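Local coordinates for protein putative sarcosine dimethylglycine methyltransferase (Galdieria sulphuraria, PDB 2O57) that probably transfers methyl groups from S-adenosylmethionine to sarcosine and dimethylglycine on the way to betaine, at residues Glu68-Arg82 with Ala97-Asp109. Sequence-based numbering, arbitrary orientation.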
loop_
_atom_site.group_PDB
_atom_site.type_symbol
_atom_site.label_atom_id
_atom_site.label_comp_id
_atom_site.label_asym_id
_atom_site.label_seq_id
_atom_site.Cartn_x
_atom_site.Cartn_y
_atom_site.Cartn_z
ATOM N N GLU A 68 -1.158 11.613 -6.159
ATOM C CA GLU A 68 0.167 11.905 -5.569
ATOM C C GLU A 68 0.813 10.630 -5.048
ATOM O O GLU A 68 2.003 10.415 -5.263
ATOM C CB GLU A 68 0.063 12.913 -4.415
ATOM C CG GLU A 68 -0.323 14.336 -4.847
ATOM C CD GLU A 68 0.783 15.099 -5.572
ATOM O OE1 GLU A 68 1.955 14.645 -5.587
ATOM O OE2 GLU A 68 0.474 16.191 -6.109
ATOM N N TRP A 69 0.037 9.806 -4.337
ATOM C CA TRP A 69 0.564 8.536 -3.773
ATOM C C TRP A 69 1.019 7.602 -4.904
ATOM O O TRP A 69 2.142 7.097 -4.885
ATOM C CB TRP A 69 -0.482 7.812 -2.872
ATOM C CG TRP A 69 -0.154 6.343 -2.654
ATOM C CD1 TRP A 69 0.928 5.830 -1.970
ATOM C CD2 TRP A 69 -0.890 5.205 -3.152
ATOM N NE1 TRP A 69 0.904 4.451 -2.023
ATOM C CE2 TRP A 69 -0.203 4.043 -2.724
ATOM C CE3 TRP A 69 -2.068 5.062 -3.906
ATOM C CZ2 TRP A 69 -0.644 2.761 -3.032
ATOM C CZ3 TRP A 69 -2.515 3.776 -4.226
ATOM C CH2 TRP A 69 -1.799 2.633 -3.780
ATOM N N LEU A 70 0.151 7.360 -5.883
ATOM C CA LEU A 70 0.482 6.405 -6.947
ATOM C C LEU A 70 1.687 6.889 -7.754
ATOM O O LEU A 70 2.564 6.100 -8.064
ATOM C CB LEU A 70 -0.693 6.116 -7.896
ATOM C CG LEU A 70 -0.523 4.866 -8.805
ATOM C CD1 LEU A 70 -0.572 3.528 -7.966
ATOM C CD2 LEU A 70 -1.693 4.845 -9.823
ATOM N N ALA A 71 1.727 8.186 -8.042
ATOM C CA ALA A 71 2.824 8.789 -8.779
ATOM C C ALA A 71 4.124 8.683 -7.958
ATOM O O ALA A 71 5.174 8.404 -8.496
ATOM C CB ALA A 71 2.509 10.217 -9.122
ATOM N N SER A 72 4.022 8.855 -6.640
ATOM C CA SER A 72 5.191 8.716 -5.779
ATOM C C SER A 72 5.742 7.288 -5.791
ATOM O O SER A 72 6.952 7.100 -5.840
ATOM C CB SER A 72 4.864 9.196 -4.353
ATOM O OG SER A 72 5.994 9.063 -3.505
ATOM N N GLU A 73 4.857 6.286 -5.788
ATOM C CA GLU A 73 5.259 4.880 -5.808
ATOM C C GLU A 73 5.985 4.631 -7.141
ATOM O O GLU A 73 7.084 4.103 -7.158
ATOM C CB GLU A 73 4.045 3.938 -5.631
ATOM C CG GLU A 73 3.326 4.072 -4.240
ATOM C CD GLU A 73 4.088 3.447 -3.102
ATOM O OE1 GLU A 73 5.066 2.695 -3.358
ATOM O OE2 GLU A 73 3.721 3.685 -1.943
ATOM N N LEU A 74 5.382 5.074 -8.239
ATOM C CA LEU A 74 5.970 4.937 -9.557
ATOM C C LEU A 74 7.330 5.654 -9.662
ATOM O O LEU A 74 8.268 5.121 -10.244
ATOM C CB LEU A 74 5.006 5.487 -10.605
ATOM C CG LEU A 74 5.141 5.027 -12.053
ATOM C CD1 LEU A 74 5.275 3.502 -12.167
ATOM C CD2 LEU A 74 3.885 5.506 -12.832
ATOM N N ALA A 75 7.428 6.863 -9.114
ATOM C CA ALA A 75 8.679 7.644 -9.178
ATOM C C ALA A 75 9.860 6.931 -8.492
ATOM O O ALA A 75 11.023 7.005 -8.962
ATOM C CB ALA A 75 8.477 9.046 -8.589
HETATM N N MSE A 76 9.557 6.233 -7.384
HETATM C CA MSE A 76 10.585 5.475 -6.639
HETATM C C MSE A 76 11.209 4.375 -7.510
HETATM O O MSE A 76 12.327 3.945 -7.241
HETATM C CB MSE A 76 10.010 4.870 -5.329
HETATM C CG MSE A 76 9.565 5.916 -4.293
HETATM SE SE MSE A 76 11.076 6.826 -3.547
HETATM C CE MSE A 76 11.471 5.602 -2.090
ATOM N N THR A 77 10.515 3.928 -8.563
ATOM C CA THR A 77 11.096 2.894 -9.458
ATOM C C THR A 77 12.055 3.460 -10.518
ATOM O O THR A 77 12.658 2.683 -11.265
ATOM C CB THR A 77 9.997 2.019 -10.178
ATOM O OG1 THR A 77 9.375 2.778 -11.230
ATOM C CG2 THR A 77 8.943 1.478 -9.158
ATOM N N GLY A 78 12.196 4.789 -10.588
ATOM C CA GLY A 78 13.076 5.416 -11.576
ATOM C C GLY A 78 12.511 5.697 -12.960
ATOM O O GLY A 78 13.180 6.351 -13.753
ATOM N N VAL A 79 11.276 5.275 -13.240
ATOM C CA VAL A 79 10.745 5.351 -14.621
ATOM C C VAL A 79 10.238 6.731 -15.026
ATOM O O VAL A 79 10.089 6.999 -16.239
ATOM C CB VAL A 79 9.624 4.315 -14.942
ATOM C CG1 VAL A 79 10.178 2.856 -14.918
ATOM C CG2 VAL A 79 8.393 4.494 -14.024
ATOM N N LEU A 80 10.016 7.621 -14.063
ATOM C CA LEU A 80 9.375 8.914 -14.377
ATOM C C LEU A 80 10.388 10.041 -14.711
ATOM O O LEU A 80 10.351 11.158 -14.185
ATOM C CB LEU A 80 8.311 9.299 -13.318
ATOM C CG LEU A 80 7.131 8.315 -13.067
ATOM C CD1 LEU A 80 6.181 8.832 -11.944
ATOM C CD2 LEU A 80 6.358 8.113 -14.336
ATOM N N GLN A 81 11.316 9.712 -15.598
ATOM C CA GLN A 81 12.310 10.663 -16.085
ATOM C C GLN A 81 11.629 11.617 -17.066
ATOM O O GLN A 81 10.600 11.272 -17.659
ATOM C CB GLN A 81 13.466 9.900 -16.761
ATOM C CG GLN A 81 14.120 8.825 -15.875
ATOM C CD GLN A 81 14.842 9.423 -14.666
ATOM O OE1 GLN A 81 15.463 10.492 -14.765
ATOM N NE2 GLN A 81 14.788 8.728 -13.523
ATOM N N ARG A 82 12.185 12.819 -17.233
ATOM C CA ARG A 82 11.738 13.728 -18.278
ATOM C C ARG A 82 11.790 13.001 -19.611
ATOM O O ARG A 82 12.747 12.279 -19.892
ATOM C CB ARG A 82 12.650 14.960 -18.371
ATOM C CG ARG A 82 12.759 15.743 -17.074
ATOM C CD ARG A 82 13.181 17.198 -17.329
ATOM N NE ARG A 82 12.058 17.995 -17.828
ATOM C CZ ARG A 82 10.977 18.313 -17.106
ATOM N NH1 ARG A 82 10.848 17.898 -15.844
ATOM N NH2 ARG A 82 10.010 19.044 -17.653
ATOM N N ALA A 97 -3.108 12.134 -16.920
ATOM C CA ALA A 97 -2.089 12.377 -17.922
ATOM C C ALA A 97 -1.568 13.812 -17.787
ATOM O O ALA A 97 -0.355 14.032 -17.775
ATOM C CB ALA A 97 -2.615 12.131 -19.327
ATOM N N ARG A 98 -2.485 14.773 -17.666
ATOM C CA ARG A 98 -2.080 16.154 -17.440
ATOM C C ARG A 98 -1.309 16.329 -16.131
ATOM O O ARG A 98 -0.285 17.014 -16.125
ATOM C CB ARG A 98 -3.261 17.135 -17.520
ATOM C CG ARG A 98 -3.712 17.324 -19.007
ATOM C CD ARG A 98 -4.906 18.269 -19.140
ATOM N NE ARG A 98 -6.118 17.754 -18.469
ATOM C CZ ARG A 98 -7.005 16.909 -18.999
ATOM N NH1 ARG A 98 -6.819 16.431 -20.232
ATOM N NH2 ARG A 98 -8.095 16.550 -18.274
ATOM N N PHE A 99 -1.793 15.709 -15.047
ATOM C CA PHE A 99 -1.071 15.695 -13.743
ATOM C C PHE A 99 0.388 15.179 -13.887
ATOM O O PHE A 99 1.346 15.825 -13.435
ATOM C CB PHE A 99 -1.851 14.837 -12.746
ATOM C CG PHE A 99 -1.114 14.532 -11.464
ATOM C CD1 PHE A 99 -1.111 15.455 -10.423
ATOM C CD2 PHE A 99 -0.455 13.315 -11.289
ATOM C CE1 PHE A 99 -0.441 15.177 -9.229
ATOM C CE2 PHE A 99 0.211 13.010 -10.090
ATOM C CZ PHE A 99 0.211 13.931 -9.063
ATOM N N LEU A 100 0.556 14.028 -14.531
ATOM C CA LEU A 100 1.903 13.461 -14.689
ATOM C C LEU A 100 2.838 14.301 -15.593
ATOM O O LEU A 100 4.052 14.443 -15.327
ATOM C CB LEU A 100 1.790 12.022 -15.196
ATOM C CG LEU A 100 1.136 10.993 -14.258
ATOM C CD1 LEU A 100 1.076 9.677 -15.025
ATOM C CD2 LEU A 100 1.962 10.828 -12.983
ATOM N N VAL A 101 2.276 14.829 -16.680
ATOM C CA VAL A 101 3.041 15.652 -17.613
ATOM C C VAL A 101 3.526 16.935 -16.885
ATOM O O VAL A 101 4.726 17.239 -16.918
ATOM C CB VAL A 101 2.239 15.977 -18.912
ATOM C CG1 VAL A 101 2.966 17.065 -19.768
ATOM C CG2 VAL A 101 1.978 14.688 -19.721
ATOM N N ARG A 102 2.623 17.652 -16.210
ATOM C CA ARG A 102 3.017 18.884 -15.492
ATOM C C ARG A 102 4.035 18.576 -14.378
ATOM O O ARG A 102 4.926 19.386 -14.115
ATOM C CB ARG A 102 1.811 19.647 -14.874
ATOM C CG ARG A 102 0.674 20.081 -15.837
ATOM C CD ARG A 102 -0.436 20.803 -15.043
ATOM N NE ARG A 102 -1.690 21.045 -15.777
ATOM C CZ ARG A 102 -1.830 22.052 -16.628
ATOM N NH1 ARG A 102 -0.803 22.860 -16.836
ATOM N NH2 ARG A 102 -2.974 22.265 -17.263
ATOM N N LYS A 103 3.906 17.418 -13.729
ATOM C CA LYS A 103 4.735 17.124 -12.552
ATOM C C LYS A 103 6.129 16.575 -12.921
ATOM O O LYS A 103 7.127 16.997 -12.347
ATOM C CB LYS A 103 4.017 16.161 -11.585
ATOM C CG LYS A 103 4.746 15.991 -10.251
ATOM C CD LYS A 103 3.867 15.321 -9.237
ATOM C CE LYS A 103 4.399 15.580 -7.849
ATOM N NZ LYS A 103 4.089 16.995 -7.503
ATOM N N PHE A 104 6.178 15.674 -13.900
ATOM C CA PHE A 104 7.409 14.943 -14.281
ATOM C C PHE A 104 7.972 15.290 -15.672
ATOM O O PHE A 104 9.109 14.936 -15.986
ATOM C CB PHE A 104 7.157 13.421 -14.190
ATOM C CG PHE A 104 6.839 12.955 -12.807
ATOM C CD1 PHE A 104 7.870 12.733 -11.881
ATOM C CD2 PHE A 104 5.507 12.775 -12.404
ATOM C CE1 PHE A 104 7.580 12.313 -10.581
ATOM C CE2 PHE A 104 5.194 12.348 -11.098
ATOM C CZ PHE A 104 6.228 12.131 -10.178
ATOM N N GLY A 105 7.202 15.979 -16.508
ATOM C CA GLY A 105 7.643 16.244 -17.876
ATOM C C GLY A 105 7.800 14.986 -18.736
ATOM O O GLY A 105 8.580 14.974 -19.693
ATOM N N VAL A 106 7.069 13.922 -18.397
ATOM C CA VAL A 106 6.957 12.740 -19.247
ATOM C C VAL A 106 6.012 13.049 -20.424
ATOM O O VAL A 106 5.335 14.089 -20.456
ATOM C CB VAL A 106 6.338 11.516 -18.456
ATOM C CG1 VAL A 106 7.304 10.965 -17.398
ATOM C CG2 VAL A 106 4.973 11.895 -17.824
ATOM N N SER A 107 5.933 12.111 -21.356
ATOM C CA SER A 107 4.910 12.109 -22.393
ATOM C C SER A 107 3.931 10.959 -22.138
ATOM O O SER A 107 4.342 9.868 -21.724
ATOM C CB SER A 107 5.579 11.923 -23.753
ATOM O OG SER A 107 6.436 13.040 -24.036
ATOM N N ILE A 108 2.651 11.196 -22.383
ATOM C CA ILE A 108 1.615 10.200 -22.104
ATOM C C ILE A 108 0.754 9.955 -23.336
ATOM O O ILE A 108 0.210 10.906 -23.911
ATOM C CB ILE A 108 0.661 10.652 -20.954
ATOM C CG1 ILE A 108 1.432 10.949 -19.641
ATOM C CG2 ILE A 108 -0.451 9.615 -20.712
ATOM C CD1 ILE A 108 1.879 9.720 -18.908
ATOM N N ASP A 109 0.583 8.679 -23.703
ATOM C CA ASP A 109 -0.457 8.309 -24.662
ATOM C C ASP A 109 -1.644 7.792 -23.850
ATOM O O ASP A 109 -1.487 6.872 -23.044
ATOM C CB ASP A 109 0.010 7.211 -25.603
ATOM C CG ASP A 109 1.119 7.666 -26.540
ATOM O OD1 ASP A 109 1.261 8.872 -26.799
ATOM O OD2 ASP A 109 1.826 6.805 -27.047
HETATM O O HOH W 1 10.901 13.702 -14.069
#
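L80 lays its CD1 methyl over the centre of the F104 ring, a CH-pi contact with L80 CD1 3.8 Å from the ring centroid and 13° off its normal. F104 keeps CG beside its own backbone N, which turns the ring toward L80 and A75; K103 CG covers the opposite face, offset toward the rim. A71 points its methyl group between three side chains: its CB meets the edge of the F99 ring at CE2 (3.7 Å), L100 CD2 and the edge of F104 at CE2. One turn on, A75 CB reaches F104 CE1 at 3.9 Å. An alanine in place of F104 would probably open a gap between A71, A75 and L80 and leave the L80 methyl without its aromatic face.

At the outer end the E68 carboxylate stands nearly perpendicular to the F99 ring, 86° between planes, with E68 OE2 at the ring edge 3.4 Å from F99 CE1. E68 OE1 makes a long salt bridge to K103 NZ, 3.7 Å. At the other end no direct hydrogen bond crosses; one water donates to both L80 O (2.6 Å) and F104 O (2.9 Å). R82 bends back at chi3 to lay a guanidinium face over F104 O and the CA of G105, the first residue past the helix, with positive phi.

Beneath, L80 also touches F153 of the central sheet, while L70 and L74 pack on strand 181-190. Helices 59-76 and 95-104, their short segments inclined at 53°, thus lie side by side against the sheet, flanking strand 85-89 in sequence, as in the Rossmann-like fold of class I methyltransferases.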